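Local coordinates for protein nucleoside-diphosphate sugar epimerase (SulA family) (PDB 3OH8) that probably acts as an NAD(P)-dependent nucleoside-diphosphate sugar epimerase of the SulA family, with its precise substrate not established, at residues A[42-50]-A[61-69]; A[119-128]-A[438-446]. All coordinates share one frame; numbering follows the deposited sequence.

Interaction 1: residues A[42-50]-A[61-69]; sequences AERLADGTT and VARHDLSGF
His64 pushes its imidazole into the turn formed by residues 44-48, where main-chain carbonyls gather round it. Its ND1 donates to Arg44 O at 2.9 Å, a bent bond with the acceptor 26° out of the ring plane, and makes a second, weak one of 3.4 Å to Asp47 O, which sits in plane at the ring edge. Over one face lies Leu45 O, 3.1 Å from His64 CG, and the Leu45 methyl CD2 leans on CE1. The backbone N of His64 donates almost straight to Gly48 O (3.0 Å, 171°).

Further along, Ala46 sets its methyl over the centre of the Phe69 ring: CB stands 3.5 Å from the ring centroid, nearly on the normal, a CH-pi contact. With CG anti to the backbone N (chi1 178°), the Phe69 ring is carried to Ala46. A water lies 3.0 Å from both Leu45 O and Asp65 O and can donate to either, bridging the two segments.

At the other end the segments pair in the antiparallel hairpin of strands 49-53 and 59-64. Thr50 and Ala62 form a hydrogen-bonded pair with both bonds made, while Thr49 and Arg63, the neighbouring non-hydrogen-bonded pair, touch through CG2 and CG. With its ND1 used as a donor to main-chain oxygens, the buried imidazole ties down a turn that lacks regular strand pairing.

Interaction 2: residues A[119-128]-A[438-446]; sequences TGMFAYRQTQ and HELGYEQLA
The imidazole of His438 has Tyr124 over one face, with CD1 3.4 Å above its plane and displaced toward the rim; the two ring planes are 27° apart and slid so far that they barely overlap. Over one face of the Tyr124 ring lies Gln128 CB, offset toward the rim, and a water in its plane at the edge bonds to Tyr124 OH and donates to Glu439 OE2. Three groups line the edge of the imidazole: the Gln128 amide, Thr127 OG1 and the Glu443 carboxylate. Gln128 OE1 takes the NE2 proton at 2.7 Å, in the ring plane and nearly along the C=O axis, with amide and ring almost coplanar. At the other nitrogen, ND1 donates to Glu443 OE1 at 2.7 Å, on the oxygen's syn side but 30° out of the carboxylate plane. Bonds at both nitrogens thus fix the ring's rotation.

Tyr429 stacks on His438, and Asp343 accepts from Gln128 NE2 and weakly from His438 NE2. The contact sets helix 119-139, after the N-terminal antiparallel sheet, against the end of helix 432-440 and the chain leaving it. Gly441, with positive phi, is where that chain leaves helical geometry, 5.0 Å from Gly120 between CA atoms.

A second water takes the Glu443 N proton and donates to Gly120 O. Ala123 CB packs against Glu443 O at 3.3 Å, and Leu445 reaches back with CD2 to Phe122 CB.

In the fold
Interaction 1 closes within the N-terminal antiparallel sheet before interaction 2 opens, and the two do not touch: their centres are 24 Å apart and their nearest atoms about 9 Å. They differ in reach. Interaction 1 is a local hairpin contact at the surface, 24 Å from the centre of the chain, with His64 also meeting Phe75 of the next strand. Interaction 2 spans 310 residues and lies 14 Å from that centre, bringing helix 119-139 to the C-terminal part of the chain; through Asp343 and Gly310 it also meets the part that resembles NAD-dependent epimerases. Neither contact can be assigned to an active site here.

Interaction 1: residues A[42-50]-A[61-69]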
ATOM      1  N   ALA A  42     -10.114 -15.398  -4.559  1.00 39.26           N
ATOM      2  CA  ALA A  42     -10.132 -16.625  -5.348  1.00 35.98           C
ATOM      3  C   ALA A  42      -8.981 -17.526  -4.928  1.00 43.89           C
ATOM      4  O   ALA A  42      -7.832 -17.096  -4.865  1.00 48.15           O
ATOM      5  CB  ALA A  42     -10.056 -16.320  -6.832  1.00 37.09           C
ATOM      6  N   GLU A  43      -9.307 -18.778  -4.639  1.00 47.53           N
ATOM      7  CA  GLU A  43      -8.354 -19.737  -4.093  1.00 52.32           C
ATOM      8  C   GLU A  43      -7.158 -19.990  -5.015  1.00 45.35           C
ATOM      9  O   GLU A  43      -6.015 -20.092  -4.554  1.00 40.71           O
ATOM     10  CB  GLU A  43      -9.085 -21.049  -3.800  1.00 60.15           C
ATOM     11  CG  GLU A  43      -8.227 -22.172  -3.248  1.00 68.01           C
ATOM     12  CD  GLU A  43      -9.038 -23.438  -3.011  1.00 75.59           C
ATOM     13  OE1 GLU A  43     -10.098 -23.357  -2.348  1.00 76.68           O
ATOM     14  OE2 GLU A  43      -8.614 -24.514  -3.489  1.00 78.22           O
ATOM     15  N   ARG A  44      -7.426 -20.088  -6.314  1.00 39.55           N
ATOM     16  CA  ARG A  44      -6.396 -20.468  -7.274  1.00 38.27           C
ATOM     17  C   ARG A  44      -6.510 -19.687  -8.566  1.00 32.16           C
ATOM     18  O   ARG A  44      -7.590 -19.236  -8.926  1.00 33.59           O
ATOM     19  CB  ARG A  44      -6.502 -21.957  -7.594  1.00 42.25           C
ATOM     20  CG  ARG A  44      -6.110 -22.859  -6.453  1.00 49.79           C
ATOM     21  CD  ARG A  44      -7.034 -24.058  -6.389  1.00 53.43           C
ATOM     22  NE  ARG A  44      -7.285 -24.641  -7.705  1.00 51.49           N
ATOM     23  CZ  ARG A  44      -8.458 -25.141  -8.082  1.00 59.00           C
ATOM     24  NH1 ARG A  44      -9.490 -25.117  -7.244  1.00 65.60           N
ATOM     25  NH2 ARG A  44      -8.606 -25.661  -9.293  1.00 56.55           N
ATOM     26  N   LEU A  45      -5.398 -19.566  -9.283  1.00 27.46           N
ATOM     27  CA  LEU A  45      -5.383 -18.814 -10.532  1.00 21.76           C
ATOM     28  C   LEU A  45      -6.102 -19.549 -11.669  1.00 22.35           C
ATOM     29  O   LEU A  45      -6.591 -18.916 -12.608  1.00 22.73           O
ATOM     30  CB  LEU A  45      -3.943 -18.470 -10.937  1.00 19.69           C
ATOM     31  CG  LEU A  45      -3.172 -17.596  -9.937  1.00 23.51           C
ATOM     32  CD1 LEU A  45      -1.776 -17.263 -10.456  1.00 22.55           C
ATOM     33  CD2 LEU A  45      -3.956 -16.323  -9.612  1.00 24.77           C
ATOM     34  N   ALA A  46      -6.168 -20.877 -11.588  1.00 22.61           N
ATOM     35  CA  ALA A  46      -6.692 -21.668 -12.712  1.00 26.14           C
ATOM     36  C   ALA A  46      -8.171 -21.399 -12.941  1.00 28.94           C
ATOM     37  O   ALA A  46      -8.611 -21.153 -14.069  1.00 26.84           O
ATOM     38  CB  ALA A  46      -6.465 -23.156 -12.477  1.00 25.58           C
ATOM     39  N   ASP A  47      -8.925 -21.441 -11.850  1.00 29.03           N
ATOM     40  CA  ASP A  47     -10.369 -21.259 -11.883  1.00 30.78           C
ATOM     41  C   ASP A  47     -10.769 -20.503 -10.633  1.00 33.36           C
ATOM     42  O   ASP A  47      -9.914 -19.961  -9.934  1.00 37.45           O
ATOM     43  CB  ASP A  47     -11.079 -22.618 -11.939  1.00 34.02           C
ATOM     44  CG  ASP A  47     -10.637 -23.563 -10.825  1.00 38.56           C
ATOM     45  OD1 ASP A  47     -10.052 -23.090  -9.828  1.00 32.30           O
ATOM     46  OD2 ASP A  47     -10.881 -24.784 -10.946  1.00 44.76           O
ATOM     47  N   GLY A  48     -12.058 -20.471 -10.329  1.00 31.29           N
ATOM     48  CA  GLY A  48     -12.490 -19.808  -9.112  1.00 34.33           C
ATOM     49  C   GLY A  48     -12.775 -18.341  -9.350  1.00 32.52           C
ATOM     50  O   GLY A  48     -12.169 -17.716 -10.217  1.00 26.67           O
ATOM     51  N   THR A  49     -13.700 -17.782  -8.581  1.00 30.24           N
ATOM     52  CA  THR A  49     -14.130 -16.425  -8.845  1.00 27.04           C
ATOM     53  C   THR A  49     -13.691 -15.432  -7.774  1.00 26.71           C
ATOM     54  O   THR A  49     -13.387 -15.794  -6.637  1.00 26.96           O
ATOM     55  CB  THR A  49     -15.661 -16.346  -9.113  1.00 37.80           C
ATOM     56  OG1 THR A  49     -16.354 -15.924  -7.938  1.00 38.94           O
ATOM     57  CG2 THR A  49     -16.198 -17.692  -9.571  1.00 26.01           C
ATOM     58  N   THR A  50     -13.630 -14.176  -8.181  1.00 24.26           N
ATOM     59  CA  THR A  50     -13.279 -13.075  -7.302  1.00 26.45           C
ATOM     60  C   THR A  50     -14.387 -12.039  -7.403  1.00 26.60           C
ATOM     61  O   THR A  50     -14.795 -11.695  -8.510  1.00 21.97           O
ATOM     62  CB  THR A  50     -11.973 -12.419  -7.758  1.00 29.64           C
ATOM     63  OG1 THR A  50     -10.920 -13.386  -7.715  1.00 30.18           O
ATOM     64  CG2 THR A  50     -11.629 -11.226  -6.855  1.00 32.69           C
ATOM     65  N   VAL A  61     -18.229  -9.558 -10.775  1.00 27.61           N
ATOM     66  CA  VAL A  61     -17.895 -10.951 -10.525  1.00 20.82           C
ATOM     67  C   VAL A  61     -16.889 -11.391 -11.577  1.00 26.54           C
ATOM     68  O   VAL A  61     -17.242 -11.599 -12.730  1.00 28.11           O
ATOM     69  CB  VAL A  61     -19.138 -11.855 -10.604  1.00 24.13           C
ATOM     70  CG1 VAL A  61     -18.758 -13.316 -10.370  1.00 23.71           C
ATOM     71  CG2 VAL A  61     -20.186 -11.398  -9.592  1.00 26.31           C
ATOM     72  N   ALA A  62     -15.628 -11.497 -11.178  1.00 26.41           N
ATOM     73  CA  ALA A  62     -14.587 -11.939 -12.091  1.00 23.52           C
ATOM     74  C   ALA A  62     -14.347 -13.424 -11.895  1.00 28.10           C
ATOM     75  O   ALA A  62     -14.517 -13.944 -10.796  1.00 31.23           O
ATOM     76  CB  ALA A  62     -13.306 -11.156 -11.858  1.00 21.78           C
ATOM     77  N   ARG A  63     -13.943 -14.102 -12.963  1.00 22.62           N
ATOM     78  CA  ARG A  63     -13.784 -15.548 -12.934  1.00 27.16           C
ATOM     79  C   ARG A  63     -12.480 -15.920 -13.636  1.00 26.87           C
ATOM     80  O   ARG A  63     -12.173 -15.375 -14.686  1.00 26.87           O
ATOM     81  CB  ARG A  63     -14.972 -16.171 -13.672  1.00 36.37           C
ATOM     82  CG  ARG A  63     -15.388 -17.563 -13.219  1.00 51.93           C
ATOM     83  CD  ARG A  63     -16.665 -17.987 -13.947  1.00 58.02           C
ATOM     84  NE  ARG A  63     -16.700 -19.421 -14.223  1.00 64.11           N
ATOM     85  CZ  ARG A  63     -16.201 -19.988 -15.316  1.00 69.77           C
ATOM     86  NH1 ARG A  63     -15.615 -19.246 -16.251  1.00 70.74           N
ATOM     87  NH2 ARG A  63     -16.284 -21.304 -15.475  1.00 72.00           N
ATOM     88  N   HIS A  64     -11.708 -16.838 -13.063  1.00 21.64           N
ATOM     89  CA  HIS A  64     -10.521 -17.332 -13.752  1.00 23.56           C
ATOM     90  C   HIS A  64     -10.942 -18.410 -14.750  1.00 28.06           C
ATOM     91  O   HIS A  64     -11.787 -19.249 -14.445  1.00 29.92           O
ATOM     92  CB  HIS A  64      -9.495 -17.896 -12.775  1.00 24.38           C
ATOM     93  CG  HIS A  64      -8.771 -16.854 -11.975  1.00 24.43           C
ATOM     94  ND1 HIS A  64      -8.468 -17.014 -10.641  1.00 30.36           N
ATOM     95  CD2 HIS A  64      -8.283 -15.636 -12.326  1.00 26.35           C
ATOM     96  CE1 HIS A  64      -7.829 -15.944 -10.204  1.00 31.96           C
ATOM     97  NE2 HIS A  64      -7.704 -15.095 -11.202  1.00 29.09           N
ATOM     98  N   ASP A  65     -10.347 -18.378 -15.934  1.00 27.65           N
ATOM     99  CA  ASP A  65     -10.748 -19.259 -17.029  1.00 26.18           C
ATOM    100  C   ASP A  65      -9.790 -20.438 -17.149  1.00 23.86           C
ATOM    101  O   ASP A  65      -8.603 -20.266 -17.449  1.00 24.82           O
ATOM    102  CB  ASP A  65     -10.790 -18.466 -18.331  1.00 31.21           C
ATOM    103  CG  ASP A  65     -11.270 -19.298 -19.509  1.00 34.05           C
ATOM    104  OD1 ASP A  65     -11.526 -20.505 -19.321  1.00 36.85           O
ATOM    105  OD2 ASP A  65     -11.378 -18.737 -20.614  1.00 33.77           O
ATOM    106  N   LEU A  66     -10.305 -21.641 -16.913  1.00 29.46           N
ATOM    107  CA  LEU A  66      -9.472 -22.841 -16.942  1.00 33.72           C
ATOM    108  C   LEU A  66      -8.792 -22.982 -18.294  1.00 30.96           C
ATOM    109  O   LEU A  66      -7.641 -23.387 -18.377  1.00 29.40           O
ATOM    110  CB  LEU A  66     -10.312 -24.089 -16.656  1.00 42.46           C
ATOM    111  CG  LEU A  66      -9.615 -25.282 -15.991  1.00 47.15           C
ATOM    112  CD1 LEU A  66     -10.229 -26.580 -16.488  1.00 43.04           C
ATOM    113  CD2 LEU A  66      -8.119 -25.276 -16.246  1.00 51.36           C
ATOM    114  N   SER A  67      -9.506 -22.628 -19.355  1.00 38.03           N
ATOM    115  CA  SER A  67      -8.972 -22.778 -20.701  1.00 39.51           C
ATOM    116  C   SER A  67      -7.812 -21.821 -20.949  1.00 35.38           C
ATOM    117  O   SER A  67      -7.038 -22.010 -21.883  1.00 34.42           O
ATOM    118  CB  SER A  67     -10.070 -22.561 -21.748  1.00 41.69           C
ATOM    119  OG  SER A  67     -10.380 -21.185 -21.890  1.00 40.56           O
ATOM    120  N   GLY A  68      -7.693 -20.794 -20.109  1.00 32.80           N
ATOM    121  CA  GLY A  68      -6.633 -19.813 -20.260  1.00 28.33           C
ATOM    122  C   GLY A  68      -5.595 -19.920 -19.159  1.00 27.06           C
ATOM    123  O   GLY A  68      -4.952 -18.931 -18.772  1.00 21.58           O
ATOM    124  N   PHE A  69      -5.436 -21.129 -18.644  1.00 23.87           N
ATOM    125  CA  PHE A  69      -4.476 -21.386 -17.587  1.00 20.02           C
ATOM    126  C   PHE A  69      -3.373 -22.329 -18.067  1.00 27.89           C
ATOM    127  O   PHE A  69      -3.646 -23.329 -18.720  1.00 27.30           O
ATOM    128  CB  PHE A  69      -5.181 -22.006 -16.390  1.00 19.94           C
ATOM    129  CG  PHE A  69      -4.259 -22.355 -15.261  1.00 21.56           C
ATOM    130  CD1 PHE A  69      -3.779 -21.364 -14.406  1.00 22.13           C
ATOM    131  CD2 PHE A  69      -3.874 -23.667 -15.044  1.00 18.71           C
ATOM    132  CE1 PHE A  69      -2.940 -21.682 -13.359  1.00 23.78           C
ATOM    133  CE2 PHE A  69      -3.019 -23.995 -13.996  1.00 21.24           C
ATOM    134  CZ  PHE A  69      -2.554 -23.003 -13.153  1.00 21.98           C
TER
HETATM  135  O   HOH W   1      -6.673 -18.920 -15.621  1.00 19.05           O

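Interaction 2: residues A[119-128]-A[438-446]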
ATOM      1  N   THR A 119      -4.269   2.487 -20.146  1.00 19.74           N
ATOM      2  CA  THR A 119      -2.878   2.827 -19.913  1.00 26.49           C
ATOM      3  C   THR A 119      -2.543   3.032 -18.432  1.00 22.18           C
ATOM      4  O   THR A 119      -1.559   2.483 -17.922  1.00 23.30           O
ATOM      5  CB  THR A 119      -2.503   4.083 -20.711  1.00 35.13           C
ATOM      6  OG1 THR A 119      -2.462   3.747 -22.102  1.00 46.16           O
ATOM      7  CG2 THR A 119      -1.153   4.589 -20.287  1.00 39.56           C
ATOM      8  N   GLY A 120      -3.356   3.827 -17.749  1.00 23.80           N
ATOM      9  CA  GLY A 120      -3.149   4.124 -16.338  1.00 22.28           C
ATOM     10  C   GLY A 120      -3.191   2.878 -15.470  1.00 20.54           C
ATOM     11  O   GLY A 120      -2.294   2.639 -14.662  1.00 22.72           O
HETATM   12  N   MSE A 121      -4.245   2.090 -15.640  1.00 17.40           N
HETATM   13  CA  MSE A 121      -4.409   0.834 -14.921  1.00 18.17           C
HETATM   14  C   MSE A 121      -3.166  -0.030 -15.049  1.00 21.49           C
HETATM   15  O   MSE A 121      -2.649  -0.543 -14.059  1.00 19.86           O
HETATM   16  CB  MSE A 121      -5.600   0.052 -15.481  1.00 17.76           C
HETATM   17  CG  MSE A 121      -5.698  -1.399 -14.973  1.00 23.83           C
HETATM   18 SE   MSE A 121      -7.154  -2.344 -15.546  1.00 47.38          SE
HETATM   19  CE  MSE A 121      -6.819  -3.932 -14.802  1.00 43.85           C
ATOM     20  N   PHE A 122      -2.686  -0.204 -16.276  1.00 21.43           N
ATOM     21  CA  PHE A 122      -1.552  -1.096 -16.464  1.00 21.37           C
ATOM     22  C   PHE A 122      -0.225  -0.536 -16.009  1.00 17.05           C
ATOM     23  O   PHE A 122       0.620  -1.279 -15.518  1.00 17.29           O
ATOM     24  CB  PHE A 122      -1.526  -1.684 -17.871  1.00 21.31           C
ATOM     25  CG  PHE A 122      -2.444  -2.844 -17.997  1.00 20.23           C
ATOM     26  CD1 PHE A 122      -2.066  -4.082 -17.500  1.00 22.36           C
ATOM     27  CD2 PHE A 122      -3.728  -2.680 -18.478  1.00 20.66           C
ATOM     28  CE1 PHE A 122      -2.942  -5.165 -17.547  1.00 19.84           C
ATOM     29  CE2 PHE A 122      -4.607  -3.754 -18.532  1.00 26.90           C
ATOM     30  CZ  PHE A 122      -4.214  -4.994 -18.062  1.00 18.55           C
ATOM     31  N   ALA A 123      -0.055   0.774 -16.120  1.00 16.58           N
ATOM     32  CA  ALA A 123       1.150   1.397 -15.600  1.00 17.93           C
ATOM     33  C   ALA A 123       1.228   1.143 -14.088  1.00 18.14           C
ATOM     34  O   ALA A 123       2.312   0.891 -13.547  1.00 17.72           O
ATOM     35  CB  ALA A 123       1.154   2.900 -15.902  1.00 20.19           C
ATOM     36  N   TYR A 124       0.076   1.196 -13.416  1.00 12.12           N
ATOM     37  CA  TYR A 124       0.018   0.926 -11.972  1.00 15.11           C
ATOM     38  C   TYR A 124       0.357  -0.532 -11.649  1.00 15.96           C
ATOM     39  O   TYR A 124       1.187  -0.810 -10.776  1.00 17.02           O
ATOM     40  CB  TYR A 124      -1.370   1.256 -11.387  1.00 15.47           C
ATOM     41  CG  TYR A 124      -1.430   0.972  -9.901  1.00 15.34           C
ATOM     42  CD1 TYR A 124      -0.959   1.912  -8.974  1.00 14.90           C
ATOM     43  CD2 TYR A 124      -1.907  -0.240  -9.424  1.00 17.72           C
ATOM     44  CE1 TYR A 124      -0.982   1.656  -7.609  1.00 14.32           C
ATOM     45  CE2 TYR A 124      -1.943  -0.510  -8.049  1.00 13.46           C
ATOM     46  CZ  TYR A 124      -1.481   0.447  -7.151  1.00 17.24           C
ATOM     47  OH  TYR A 124      -1.507   0.187  -5.800  1.00 14.25           O
ATOM     48  N   ARG A 125      -0.293  -1.458 -12.350  1.00 18.24           N
ATOM     49  CA  ARG A 125      -0.024  -2.880 -12.169  1.00 18.92           C
ATOM     50  C   ARG A 125       1.466  -3.187 -12.328  1.00 19.74           C
ATOM     51  O   ARG A 125       2.033  -3.929 -11.521  1.00 17.97           O
ATOM     52  CB  ARG A 125      -0.844  -3.738 -13.147  1.00 18.03           C
ATOM     53  CG  ARG A 125      -2.355  -3.700 -12.966  1.00 21.38           C
ATOM     54  CD  ARG A 125      -3.049  -4.666 -13.955  1.00 23.27           C
ATOM     55  NE  ARG A 125      -2.437  -5.997 -13.908  1.00 19.42           N
ATOM     56  CZ  ARG A 125      -2.861  -6.990 -13.132  1.00 20.25           C
ATOM     57  NH1 ARG A 125      -3.926  -6.820 -12.351  1.00 22.03           N
ATOM     58  NH2 ARG A 125      -2.218  -8.145 -13.126  1.00 23.36           N
ATOM     59  N   GLN A 126       2.094  -2.621 -13.360  1.00 18.25           N
ATOM     60  CA  GLN A 126       3.525  -2.839 -13.617  1.00 19.55           C
ATOM     61  C   GLN A 126       4.440  -2.240 -12.535  1.00 16.80           C
ATOM     62  O   GLN A 126       5.322  -2.926 -11.991  1.00 17.07           O
ATOM     63  CB  GLN A 126       3.927  -2.288 -14.996  1.00 16.10           C
ATOM     64  CG  GLN A 126       3.149  -2.890 -16.160  1.00 16.41           C
ATOM     65  CD  GLN A 126       3.428  -2.206 -17.500  1.00 20.66           C
ATOM     66  OE1 GLN A 126       3.167  -2.777 -18.557  1.00 22.62           O
ATOM     67  NE2 GLN A 126       3.952  -0.985 -17.458  1.00 14.84           N
ATOM     68  N   THR A 127       4.258  -0.958 -12.234  1.00 14.83           N
ATOM     69  CA  THR A 127       5.096  -0.318 -11.214  1.00 18.72           C
ATOM     70  C   THR A 127       4.886  -0.964  -9.844  1.00 13.03           C
ATOM     71  O   THR A 127       5.841  -1.201  -9.108  1.00 15.44           O
ATOM     72  CB  THR A 127       4.879   1.224 -11.129  1.00 16.29           C
ATOM     73  OG1 THR A 127       3.494   1.511 -10.907  1.00 16.46           O
ATOM     74  CG2 THR A 127       5.306   1.883 -12.437  1.00 23.09           C
ATOM     75  N   GLN A 128       3.639  -1.251  -9.503  1.00 15.95           N
ATOM     76  CA  GLN A 128       3.341  -1.788  -8.179  1.00 12.60           C
ATOM     77  C   GLN A 128       3.966  -3.162  -7.996  1.00 13.31           C
ATOM     78  O   GLN A 128       4.538  -3.464  -6.951  1.00 16.58           O
ATOM     79  CB  GLN A 128       1.827  -1.868  -7.940  1.00 12.21           C
ATOM     80  CG  GLN A 128       1.453  -2.227  -6.501  1.00 12.05           C
ATOM     81  CD  GLN A 128       1.660  -1.057  -5.544  1.00 17.45           C
ATOM     82  OE1 GLN A 128       1.828   0.089  -5.966  1.00 21.38           O
ATOM     83  NE2 GLN A 128       1.601  -1.335  -4.258  1.00 19.95           N
ATOM     84  N   HIS A 438       1.674   8.038  -9.235  1.00 14.52           N
ATOM     85  CA  HIS A 438       1.422   6.622  -8.963  1.00 15.71           C
ATOM     86  C   HIS A 438       0.007   6.423  -8.437  1.00 19.29           C
ATOM     87  O   HIS A 438      -0.734   5.564  -8.920  1.00 16.54           O
ATOM     88  CB  HIS A 438       2.465   6.085  -7.970  1.00 15.20           C
ATOM     89  CG  HIS A 438       2.343   4.612  -7.692  1.00 20.41           C
ATOM     90  ND1 HIS A 438       2.554   3.659  -8.654  1.00 16.52           N
ATOM     91  CD2 HIS A 438       2.066   3.944  -6.545  1.00 20.48           C
ATOM     92  CE1 HIS A 438       2.389   2.451  -8.127  1.00 15.45           C
ATOM     93  NE2 HIS A 438       2.095   2.600  -6.847  1.00 20.54           N
ATOM     94  N   GLU A 439      -0.377   7.227  -7.455  1.00 15.40           N
ATOM     95  CA  GLU A 439      -1.658   7.029  -6.780  1.00 17.65           C
ATOM     96  C   GLU A 439      -2.899   7.466  -7.568  1.00 16.83           C
ATOM     97  O   GLU A 439      -3.979   6.883  -7.418  1.00 15.81           O
ATOM     98  CB  GLU A 439      -1.619   7.692  -5.404  1.00 13.78           C
ATOM     99  CG  GLU A 439      -0.711   6.959  -4.448  1.00 12.67           C
ATOM    100  CD  GLU A 439      -1.174   5.537  -4.204  1.00 14.01           C
ATOM    101  OE1 GLU A 439      -2.405   5.296  -4.163  1.00 15.33           O
ATOM    102  OE2 GLU A 439      -0.298   4.660  -4.060  1.00 15.39           O
ATOM    103  N   LEU A 440      -2.738   8.461  -8.433  1.00 15.80           N
ATOM    104  CA  LEU A 440      -3.868   8.987  -9.197  1.00 18.90           C
ATOM    105  C   LEU A 440      -3.873   8.500 -10.648  1.00 22.54           C
ATOM    106  O   LEU A 440      -4.763   8.856 -11.427  1.00 25.10           O
ATOM    107  CB  LEU A 440      -3.887  10.520  -9.149  1.00 19.70           C
ATOM    108  CG  LEU A 440      -4.051  11.127  -7.750  1.00 23.24           C
ATOM    109  CD1 LEU A 440      -4.088  12.657  -7.814  1.00 22.36           C
ATOM    110  CD2 LEU A 440      -5.312  10.588  -7.076  1.00 21.77           C
ATOM    111  N   GLY A 441      -2.882   7.686 -11.004  1.00 20.34           N
ATOM    112  CA  GLY A 441      -2.887   6.976 -12.274  1.00 21.59           C
ATOM    113  C   GLY A 441      -2.382   7.754 -13.477  1.00 22.26           C
ATOM    114  O   GLY A 441      -2.985   7.707 -14.542  1.00 20.71           O
ATOM    115  N   TYR A 442      -1.265   8.450 -13.310  1.00 21.09           N
ATOM    116  CA  TYR A 442      -0.685   9.234 -14.392  1.00 23.83           C
ATOM    117  C   TYR A 442       0.618   8.614 -14.867  1.00 23.49           C
ATOM    118  O   TYR A 442       1.392   9.267 -15.552  1.00 25.77           O
ATOM    119  CB  TYR A 442      -0.382  10.658 -13.927  1.00 24.60           C
ATOM    120  CG  TYR A 442      -1.523  11.374 -13.245  1.00 30.59           C
ATOM    121  CD1 TYR A 442      -2.840  11.147 -13.613  1.00 29.92           C
ATOM    122  CD2 TYR A 442      -1.271  12.305 -12.245  1.00 39.13           C
ATOM    123  CE1 TYR A 442      -3.882  11.823 -12.987  1.00 36.31           C
ATOM    124  CE2 TYR A 442      -2.298  12.984 -11.618  1.00 40.37           C
ATOM    125  CZ  TYR A 442      -3.598  12.740 -11.988  1.00 41.42           C
ATOM    126  OH  TYR A 442      -4.616  13.422 -11.354  1.00 46.77           O
ATOM    127  N   GLU A 443       0.883   7.364 -14.495  1.00 19.15           N
ATOM    128  CA  GLU A 443       2.149   6.746 -14.895  1.00 19.31           C
ATOM    129  C   GLU A 443       2.077   6.178 -16.318  1.00 19.68           C
ATOM    130  O   GLU A 443       0.997   6.012 -16.873  1.00 19.53           O
ATOM    131  CB  GLU A 443       2.613   5.714 -13.858  1.00 19.15           C
ATOM    132  CG  GLU A 443       3.126   6.377 -12.568  1.00 17.24           C
ATOM    133  CD  GLU A 443       3.553   5.380 -11.492  1.00 20.85           C
ATOM    134  OE1 GLU A 443       2.761   4.469 -11.171  1.00 18.37           O
ATOM    135  OE2 GLU A 443       4.678   5.524 -10.954  1.00 22.24           O
ATOM    136  N   GLN A 444       3.238   5.924 -16.907  1.00 22.01           N
ATOM    137  CA  GLN A 444       3.335   5.451 -18.282  1.00 27.19           C
ATOM    138  C   GLN A 444       3.616   3.967 -18.297  1.00 23.55           C
ATOM    139  O   GLN A 444       4.282   3.444 -17.400  1.00 20.71           O
ATOM    140  CB  GLN A 444       4.503   6.123 -19.011  1.00 29.77           C
ATOM    141  CG  GLN A 444       4.487   7.632 -19.055  1.00 44.25           C
ATOM    142  CD  GLN A 444       5.870   8.207 -19.363  1.00 55.49           C
ATOM    143  OE1 GLN A 444       6.838   7.463 -19.572  1.00 57.82           O
ATOM    144  NE2 GLN A 444       5.968   9.533 -19.385  1.00 58.00           N
ATOM    145  N   LEU A 445       3.133   3.306 -19.342  1.00 21.22           N
ATOM    146  CA  LEU A 445       3.496   1.936 -19.644  1.00 22.59           C
ATOM    147  C   LEU A 445       5.005   1.773 -19.685  1.00 24.37           C
ATOM    148  O   LEU A 445       5.727   2.683 -20.109  1.00 23.92           O
ATOM    149  CB  LEU A 445       2.937   1.538 -21.003  1.00 22.08           C
ATOM    150  CG  LEU A 445       1.420   1.535 -21.164  1.00 25.13           C
ATOM    151  CD1 LEU A 445       1.073   1.221 -22.604  1.00 27.23           C
ATOM    152  CD2 LEU A 445       0.792   0.533 -20.204  1.00 24.63           C
ATOM    153  N   ALA A 446       5.472   0.599 -19.257  1.00 22.13           N
ATOM    154  CA  ALA A 446       6.886   0.238 -19.359  1.00 21.47           C
ATOM    155  C   ALA A 446       7.354   0.417 -20.804  1.00 25.19           C
ATOM    156  O   ALA A 446       8.455   0.902 -21.064  1.00 27.44           O
ATOM    157  CB  ALA A 446       7.093  -1.212 -18.923  1.00 20.14           C
TER
HETATM  158  O   HOH W   2      -0.731   5.034 -13.729  1.00 19.43           O
HETATM  159  O   HOH W   3      -0.498   1.977  -4.068  1.00 19.21           O